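Local coordinates for pyruvate kinase (Pseudomonas aeruginosa, PDB 6QXL) that catalyses the last step of glycolysis, in which phosphoenolpyruvate and ADP give pyruvate and ATP, as a homotetramer that binds glucose-6-phosphate, at the interface of chains A and B. Numbering follows the deposited sequence. Chains: chain A/B, Pyruvate kinase.

The interface of chains A and B. Residues chain A 472-476; chain B 462, 471-473.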
# COMPACT_ATOMS: atom_id res chain seq x y z
N THR A 472 -14.39 28.11 -4.71
CA THR A 472 -14.44 27.92 -6.14
C THR A 472 -13.07 27.54 -6.65
O THR A 472 -12.07 28.09 -6.20
CB THR A 472 -14.91 29.22 -6.84
OG1 THR A 472 -16.18 29.64 -6.29
CG2 THR A 472 -15.02 29.06 -8.38
N MET A 473 -13.01 26.65 -7.62
CA MET A 473 -11.77 26.26 -8.25
C MET A 473 -12.01 26.28 -9.73
O MET A 473 -12.94 25.65 -10.19
CB MET A 473 -11.37 24.84 -7.82
CG MET A 473 -10.03 24.35 -8.39
SD MET A 473 -9.68 22.61 -8.07
CE MET A 473 -10.31 21.90 -9.59
N LYS A 474 -11.17 27.00 -10.48
CA LYS A 474 -11.29 27.07 -11.93
C LYS A 474 -9.99 26.62 -12.53
O LYS A 474 -8.93 26.87 -11.99
CB LYS A 474 -11.56 28.51 -12.41
CG LYS A 474 -12.97 29.04 -12.16
CD LYS A 474 -13.10 30.53 -12.46
CE LYS A 474 -14.48 30.96 -13.03
NZ LYS A 474 -14.40 30.98 -14.53
N VAL A 475 -10.07 25.98 -13.68
CA VAL A 475 -8.89 25.57 -14.42
C VAL A 475 -8.93 26.33 -15.75
O VAL A 475 -9.84 26.14 -16.55
CB VAL A 475 -8.90 24.04 -14.64
CG1 VAL A 475 -7.74 23.58 -15.52
CG2 VAL A 475 -8.84 23.33 -13.30
N LEU A 476 -7.94 27.18 -15.97
CA LEU A 476 -7.94 28.15 -17.05
C LEU A 476 -6.77 27.93 -17.98
O LEU A 476 -5.69 27.57 -17.54
CB LEU A 476 -7.89 29.57 -16.50
CG LEU A 476 -8.91 29.88 -15.41
CD1 LEU A 476 -8.66 31.28 -14.83
CD2 LEU A 476 -10.33 29.73 -15.92
N ASP B 462 -17.84 28.17 -18.72
CA ASP B 462 -18.01 29.63 -18.78
C ASP B 462 -19.30 30.03 -19.47
O ASP B 462 -20.09 30.77 -18.91
CB ASP B 462 -16.81 30.30 -19.45
CG ASP B 462 -15.51 30.15 -18.65
OD1 ASP B 462 -15.54 30.31 -17.39
OD2 ASP B 462 -14.47 29.90 -19.31
N ASN B 471 -15.07 23.67 -16.62
CA ASN B 471 -13.82 24.13 -16.03
C ASN B 471 -13.94 24.72 -14.63
O ASN B 471 -13.01 25.35 -14.17
CB ASN B 471 -13.17 25.15 -16.97
CG ASN B 471 -13.95 26.49 -17.01
OD1 ASN B 471 -14.99 26.69 -16.34
ND2 ASN B 471 -13.41 27.42 -17.75
N THR B 472 -15.05 24.50 -13.94
CA THR B 472 -15.28 25.17 -12.67
C THR B 472 -15.93 24.21 -11.70
O THR B 472 -16.79 23.44 -12.07
CB THR B 472 -16.21 26.40 -12.87
OG1 THR B 472 -15.66 27.27 -13.87
CG2 THR B 472 -16.45 27.17 -11.56
N MET B 473 -15.53 24.29 -10.44
CA MET B 473 -16.11 23.47 -9.39
C MET B 473 -16.39 24.42 -8.25
O MET B 473 -15.49 25.12 -7.81
CB MET B 473 -15.13 22.40 -8.93
CG MET B 473 -15.66 21.47 -7.84
SD MET B 473 -14.48 20.32 -7.09
CE MET B 473 -13.56 21.28 -5.90
O HOH W 1 -11.26 26.45 -19.10
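A:Met473 and B:Met473 pair reciprocally through their backbones: each N donates to the other's O at 2.9 Å, with 156° at the hydrogen. This symmetric pair is centred on the two-fold axis and makes strands 470-477 of chain A and 472-477 of chain B antiparallel neighbours, so a beta-sheet runs on from one subunit into the other within the homotetramer. The pairing extends outward where A:Val475 N donates to B:Asn471 O at 3.0 Å, from a position tilted 15° out of the carbonyl plane.

On one face of the ribbon the threonine methyls meet across the axis, A:Thr472 CG2 lying 4.0 Å from B:Thr472 CG2. Each methyl is anti to its own backbone N (chi1 -55° for OG1, which lies beside that N). A:Lys474 runs alongside B:Thr472, pointing the same way, and its CG packs against the threonine methyl CG2, with OG1 close by. Bends at chi3 and chi4 then carry the terminal amino group to B:Asp462. A:Lys474 NZ reaches B:Asp462 OD1 at 3.2 Å, a salt bridge that is weak as a hydrogen bond.

Second-shell bonds in chain B probably help to position these groups. B:Asn471 ND2 donates to the other carboxylate oxygen, B:Asp462 OD2, at 3.1 Å, approaching from above the carboxylate plane. B:Thr472 OG1 donates to B:Asn471 OD1 at 2.6 Å, from above the carbonyl plane. The asparagine amide is thus tied at both ends, which should fix its rotation and steady the aspartate facing the lysine. B:Asn471 ND2 also hydrogen-bonds a water at 2.7 Å, and the bridge to chain A is completed by that water's 2.9 Å hydrogen bond to A:Val475 O.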